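PDB 6TY0: p1 from Rice yellow mottle virus, which acts as a viral suppressor of RNA silencing, a multitask zinc-finger protein with a role in virus spread, represented here by its N-terminal part. Local coordinates for residues 5-10 with 23-28; 47-52 with 80-85. All blocks are in the same frame, centred on the assembly; numbering follows the deposited sequence.

From the N terminus, strand 2-10 runs into helix 15-21, and the chain returns as strand 26-32. Contact 1 (5-10 with 23-28) closes this strand-helix-strand loop as an antiparallel pair. The chain then reaches strand 45-51, which lies on the other side of strand 2-10. After strands 54-64 and 70-77 of the second sheet, contact 2 (47-52 with 80-85) brings the chain back to the first. The two contacts follow in series and do not nest. They meet where the ring of Phe80 packs on Ile8 and Pro10, and where Arg47 NH1 binds Pro10 O. Contact 1 ties 26-32 to 2-10, contact 2 ties 80-81 to 45-51, and parallel pairing of 2-10 with 45-51 completes the mixed sheet.

Contact 1. Residues 5-10 with 23-28; sequences EVLIRP and YTHALT
Strand 5-10 pairs with strand 26-28 in antiparallel fashion. Four backbone bonds hold them, all nearly straight at hydrogen. Val6 and Thr28 exchange one pair of bonds: Val6 N to Thr28 O and Thr28 N to Val6 O, each 2.8 Å. Ile8 N reaches Ala26 O at 2.7 Å, almost along the C=O axis, and Ala26 N returns to Ile8 O. Leu7 and Leu27 form the non-hydrogen-bonded pair between them.

Leu7 can be followed outward. Its CB lies 4.2 Å from Leu27 CD1. CG stands anti to the backbone N (chi1 177°). Chi2 of 66° then carries CD1 back over the neighbouring strand. There CD1 meets His25 CD2 at 3.8 Å, obliquely to the ring, and also comes near Ala26 O. On the same face, the carboxylate of Glu5 crosses the tip of Leu27, with OE1 3.9 Å from CD2.

The other face carries Val6, Ile8, Ala26 and Thr28. Thr28 CG2 takes the crowded position between N and the carbonyl carbon, which sets it 3.7 Å from Val6 CB. Val77 of strand 70-77 packs on Ile8, Ala26 and Thr28, and Phe80 also touches Ala26. The pair forms one edge of the mixed sheet, away from the zinc site, with 26-32 outermost within the chain. Strand 45-51 flanks the far edge of strand 2-10, and helix 15-21 links the two paired segments, its Ala18 against Pro10.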
loop_
_atom_site.group_PDB
_atom_site.type_symbol
_atom_site.label_atom_id
_atom_site.label_comp_id
_atom_site.label_asym_id
_atom_site.label_seq_id
_atom_site.Cartn_x
_atom_site.Cartn_y
_atom_site.Cartn_z
ATOM N N GLU A 5 4.786 9.704 -4.324
ATOM C CA GLU A 5 6.197 9.754 -4.581
ATOM C C GLU A 5 6.960 10.423 -3.440
ATOM O O GLU A 5 6.519 11.442 -2.901
ATOM C CB GLU A 5 6.473 10.557 -5.864
ATOM C CG GLU A 5 5.776 10.011 -7.101
ATOM C CD GLU A 5 6.471 10.372 -8.418
ATOM O OE1 GLU A 5 7.347 11.271 -8.438
ATOM O OE2 GLU A 5 6.127 9.743 -9.448
ATOM N N VAL A 6 8.107 9.857 -3.111
ATOM C CA VAL A 6 8.979 10.375 -2.072
ATOM C C VAL A 6 10.374 10.600 -2.648
ATOM O O VAL A 6 10.980 9.678 -3.179
ATOM C CB VAL A 6 9.125 9.383 -0.926
ATOM C CG1 VAL A 6 10.012 9.960 0.163
ATOM C CG2 VAL A 6 7.747 9.016 -0.376
ATOM N N LEU A 7 10.836 11.847 -2.600
ATOM C CA LEU A 7 12.167 12.226 -3.110
ATOM C C LEU A 7 13.099 12.276 -1.930
ATOM O O LEU A 7 12.786 12.907 -0.910
ATOM C CB LEU A 7 12.121 13.589 -3.771
ATOM C CG LEU A 7 13.450 14.151 -4.291
ATOM C CD1 LEU A 7 14.008 13.341 -5.449
ATOM C CD2 LEU A 7 13.195 15.584 -4.737
ATOM N N ILE A 8 14.198 11.559 -2.016
ATOM C CA ILE A 8 15.182 11.568 -0.932
ATOM C C ILE A 8 16.524 12.110 -1.439
ATOM O O ILE A 8 17.060 11.601 -2.423
ATOM C CB ILE A 8 15.342 10.166 -0.376
ATOM C CG1 ILE A 8 14.013 9.731 0.264
ATOM C CG2 ILE A 8 16.456 10.111 0.652
ATOM C CD1 ILE A 8 13.920 8.252 0.354
ATOM N N ARG A 9 17.034 13.136 -0.787
ATOM C CA ARG A 9 18.373 13.696 -1.119
ATOM C C ARG A 9 19.288 13.687 0.127
ATOM O O ARG A 9 18.781 13.643 1.245
ATOM C CB ARG A 9 18.222 15.114 -1.635
ATOM C CG ARG A 9 17.368 15.268 -2.884
ATOM C CD ARG A 9 17.707 16.568 -3.586
ATOM N NE ARG A 9 16.555 17.433 -3.824
ATOM C CZ ARG A 9 15.930 18.161 -2.889
ATOM N NH1 ARG A 9 16.307 18.103 -1.617
ATOM N NH2 ARG A 9 14.899 18.937 -3.225
ATOM N N PRO A 10 20.619 13.756 -0.063
ATOM C CA PRO A 10 21.567 13.543 1.031
ATOM C C PRO A 10 21.538 14.702 2.026
ATOM O O PRO A 10 21.241 15.844 1.656
ATOM C CB PRO A 10 22.938 13.502 0.330
ATOM C CG PRO A 10 22.648 13.498 -1.145
ATOM C CD PRO A 10 21.315 14.152 -1.308
ATOM N N TYR A 23 25.767 9.720 -6.973
ATOM C CA TYR A 23 24.378 9.239 -6.612
ATOM C C TYR A 23 23.708 10.252 -5.726
ATOM O O TYR A 23 23.860 10.216 -4.505
ATOM C CB TYR A 23 24.445 7.904 -5.928
ATOM C CG TYR A 23 23.175 7.115 -5.962
ATOM C CD1 TYR A 23 22.937 6.252 -7.000
ATOM C CD2 TYR A 23 22.210 7.230 -4.952
ATOM C CE1 TYR A 23 21.792 5.519 -7.070
ATOM C CE2 TYR A 23 21.047 6.478 -5.002
ATOM C CZ TYR A 23 20.842 5.625 -6.065
ATOM O OH TYR A 23 19.720 4.838 -6.201
ATOM N N THR A 24 23.007 11.185 -6.365
ATOM C CA THR A 24 22.587 12.425 -5.748
ATOM C C THR A 24 21.153 12.387 -5.152
ATOM O O THR A 24 20.749 13.331 -4.468
ATOM C CB THR A 24 22.631 13.567 -6.791
ATOM O OG1 THR A 24 21.713 13.294 -7.875
ATOM C CG2 THR A 24 24.039 13.693 -7.347
ATOM N N HIS A 25 20.379 11.347 -5.452
ATOM C CA HIS A 25 19.010 11.288 -4.944
ATOM C C HIS A 25 18.392 9.950 -5.198
ATOM O O HIS A 25 18.827 9.208 -6.106
ATOM C CB HIS A 25 18.122 12.386 -5.570
ATOM C CG HIS A 25 17.749 12.124 -6.995
ATOM N ND1 HIS A 25 18.549 12.491 -8.052
ATOM C CD2 HIS A 25 16.653 11.543 -7.540
ATOM C CE1 HIS A 25 17.966 12.151 -9.188
ATOM N NE2 HIS A 25 16.814 11.576 -8.906
ATOM N N ALA A 26 17.361 9.635 -4.407
ATOM C CA ALA A 26 16.508 8.465 -4.660
ATOM C C ALA A 26 15.069 8.927 -4.805
ATOM O O ALA A 26 14.609 9.785 -4.072
ATOM C CB ALA A 26 16.618 7.469 -3.525
ATOM N N LEU A 27 14.371 8.399 -5.786
ATOM C CA LEU A 27 12.954 8.706 -5.968
ATOM C C LEU A 27 12.248 7.397 -5.702
ATOM O O LEU A 27 12.513 6.424 -6.389
ATOM C CB LEU A 27 12.641 9.219 -7.367
ATOM C CG LEU A 27 11.196 9.685 -7.599
ATOM C CD1 LEU A 27 10.820 10.854 -6.699
ATOM C CD2 LEU A 27 10.983 10.110 -9.042
ATOM N N THR A 28 11.393 7.335 -4.678
ATOM C CA THR A 28 10.726 6.080 -4.387
ATOM C C THR A 28 9.235 6.337 -4.346
ATOM O O THR A 28 8.785 7.480 -4.456
ATOM C CB THR A 28 11.248 5.435 -3.092
ATOM O OG1 THR A 28 10.678 4.132 -2.956
ATOM C CG2 THR A 28 10.904 6.240 -1.868
#

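Contact 2. Residues 47-52 with 80-85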
loop_
_atom_site.group_PDB
_atom_site.type_symbol
_atom_site.label_atom_id
_atom_site.label_comp_id
_atom_site.label_asym_id
_atom_site.label_seq_id
_atom_site.Cartn_x
_atom_site.Cartn_y
_atom_site.Cartn_z
ATOM N N ARG A 47 15.452 14.630 3.480
ATOM C CA ARG A 47 16.895 14.596 3.537
ATOM C C ARG A 47 17.248 13.451 4.416
ATOM O O ARG A 47 16.724 13.330 5.526
ATOM C CB ARG A 47 17.460 15.877 4.165
ATOM C CG ARG A 47 17.323 17.096 3.301
ATOM C CD ARG A 47 18.505 17.221 2.366
ATOM N NE ARG A 47 18.234 18.243 1.370
ATOM C CZ ARG A 47 18.949 18.445 0.267
ATOM N NH1 ARG A 47 20.021 17.704 -0.007
ATOM N NH2 ARG A 47 18.587 19.406 -0.569
ATOM N N ALA A 48 18.138 12.597 3.936
ATOM C CA ALA A 48 18.629 11.491 4.716
ATOM C C ALA A 48 20.112 11.291 4.465
ATOM O O ALA A 48 20.696 11.919 3.569
ATOM C CB ALA A 48 17.876 10.227 4.343
ATOM N N ASP A 49 20.694 10.358 5.208
ATOM C CA ASP A 49 22.140 10.131 5.170
ATOM C C ASP A 49 22.545 9.150 4.086
ATOM O O ASP A 49 22.266 7.957 4.204
ATOM C CB ASP A 49 22.633 9.555 6.492
ATOM C CG ASP A 49 22.641 10.591 7.619
ATOM O OD1 ASP A 49 22.892 11.804 7.376
ATOM O OD2 ASP A 49 22.365 10.149 8.750
ATOM N N PHE A 50 23.250 9.652 3.075
ATOM C CA PHE A 50 23.785 8.778 2.050
ATOM C C PHE A 50 24.771 7.820 2.700
ATOM O O PHE A 50 25.566 8.199 3.534
ATOM C CB PHE A 50 24.440 9.557 0.922
ATOM C CG PHE A 50 25.138 8.666 -0.071
ATOM C CD1 PHE A 50 24.411 8.004 -1.060
ATOM C CD2 PHE A 50 26.517 8.469 -0.013
ATOM C CE1 PHE A 50 25.020 7.152 -1.952
ATOM C CE2 PHE A 50 27.136 7.625 -0.928
ATOM C CZ PHE A 50 26.387 6.970 -1.897
ATOM N N ASN A 51 24.698 6.565 2.339
ATOM C CA ASN A 51 25.646 5.608 2.811
ATOM C C ASN A 51 25.807 4.510 1.780
ATOM O O ASN A 51 24.820 3.877 1.416
ATOM C CB ASN A 51 25.159 4.996 4.100
ATOM C CG ASN A 51 26.173 4.043 4.686
ATOM O OD1 ASN A 51 26.653 3.126 4.027
ATOM N ND2 ASN A 51 26.504 4.258 5.932
ATOM N N PRO A 52 27.049 4.255 1.319
ATOM C CA PRO A 52 27.220 3.395 0.137
ATOM C C PRO A 52 26.982 1.934 0.339
ATOM O O PRO A 52 26.893 1.224 -0.636
ATOM C CB PRO A 52 28.679 3.623 -0.283
ATOM C CG PRO A 52 29.334 4.241 0.903
ATOM C CD PRO A 52 28.265 5.033 1.608
ATOM N N PHE A 80 20.505 4.989 1.312
ATOM C CA PHE A 80 20.105 6.075 2.182
ATOM C C PHE A 80 19.643 5.432 3.491
ATOM O O PHE A 80 19.028 4.341 3.512
ATOM C CB PHE A 80 19.023 6.950 1.587
ATOM C CG PHE A 80 19.524 7.933 0.607
ATOM C CD1 PHE A 80 20.131 9.076 1.019
ATOM C CD2 PHE A 80 19.404 7.694 -0.740
ATOM C CE1 PHE A 80 20.593 10.008 0.115
ATOM C CE2 PHE A 80 19.875 8.608 -1.665
ATOM C CZ PHE A 80 20.464 9.770 -1.240
ATOM N N THR A 81 19.965 6.116 4.572
ATOM C CA THR A 81 19.719 5.569 5.876
ATOM C C THR A 81 19.245 6.691 6.832
ATOM O O THR A 81 19.344 7.888 6.507
ATOM C CB THR A 81 20.989 4.783 6.298
ATOM O OG1 THR A 81 20.612 3.743 7.194
ATOM C CG2 THR A 81 22.060 5.691 6.915
ATOM N N ASN A 82 18.701 6.326 8.002
ATOM C CA ASN A 82 18.098 7.344 8.908
ATOM C C ASN A 82 17.099 8.223 8.195
ATOM O O ASN A 82 17.121 9.451 8.322
ATOM C CB ASN A 82 19.144 8.258 9.524
ATOM C CG ASN A 82 20.215 7.489 10.249
ATOM O OD1 ASN A 82 19.930 6.497 10.932
ATOM N ND2 ASN A 82 21.476 7.909 10.070
ATOM N N ILE A 83 16.230 7.596 7.410
ATOM C CA ILE A 83 15.305 8.357 6.612
ATOM C C ILE A 83 14.192 8.875 7.564
ATOM O O ILE A 83 13.579 8.091 8.272
ATOM C CB ILE A 83 14.720 7.488 5.482
ATOM C CG1 ILE A 83 15.865 6.899 4.597
ATOM C CG2 ILE A 83 13.786 8.336 4.620
ATOM C CD1 ILE A 83 15.405 5.866 3.567
ATOM N N PRO A 84 13.932 10.180 7.576
ATOM C CA PRO A 84 12.893 10.633 8.511
ATOM C C PRO A 84 11.528 9.919 8.236
ATOM O O PRO A 84 11.133 9.770 7.081
ATOM C CB PRO A 84 12.781 12.137 8.252
ATOM C CG PRO A 84 14.045 12.525 7.516
ATOM C CD PRO A 84 14.484 11.290 6.771
ATOM N N PRO A 85 10.850 9.454 9.298
ATOM C CA PRO A 85 9.476 8.927 9.206
ATOM C C PRO A 85 8.556 9.978 8.621
ATOM O O PRO A 85 8.701 11.137 8.919
ATOM C CB PRO A 85 9.086 8.687 10.668
ATOM C CG PRO A 85 10.356 8.767 11.456
ATOM C CD PRO A 85 11.267 9.675 10.700
#
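Segments 47-52 and 80-85 pair antiparallel for a short distance, with Asp49 and Thr81 as the hydrogen-bonded pair and Phe50 and Phe80 as the non-hydrogen-bonded one. Asp49 N gives a bond to Thr81 O at 3.1 Å, in the carbonyl plane. Thr81 N answers to Asp49 O at 3.0 Å, but from above the plane of that carbonyl and with the bond more bent at its hydrogen (141°).

The two phenylalanines make a T-shaped pair. The edge of Phe50, led by CD1, points at one face of Phe80. The centroids are 5.9 Å apart and the planes stand at 77°. Phe50 has CG anti to its backbone N (chi1 173°), whereas Phe80 has CG anti to its carbonyl carbon. Phe80 therefore lies across the neighbouring strand, its CE1 4.0 Å from Phe50 CB and its edge near Ala48 O.

Asp49 and Thr81 point to the opposite face. Beyond the strand end, Asn82 ND2 donates to Asp49 OD2 at 2.7 Å. The oxygen uses its anti lone pair and lies in the amide plane, while carboxylate and amide are nearly perpendicular. Asp49 OD1 is bound by Thr11 OG1, so both carboxylate oxygens are gripped. Beyond the pairing, Ala48 CB fits against Ile83 CG1 at 3.9 Å, and Pro84 CD approaches Arg47 O at 3.3 Å.

Within the chain, short strand 80-81 is the mixed sheet's other edge, away from the zinc site. Ala48 rests on Ile8 of strand 2-10. Ala18 and Val21 of helix 15-21 pack on Phe50, and Ile83 reaches Val58 on strand 54-64 of the second sheet.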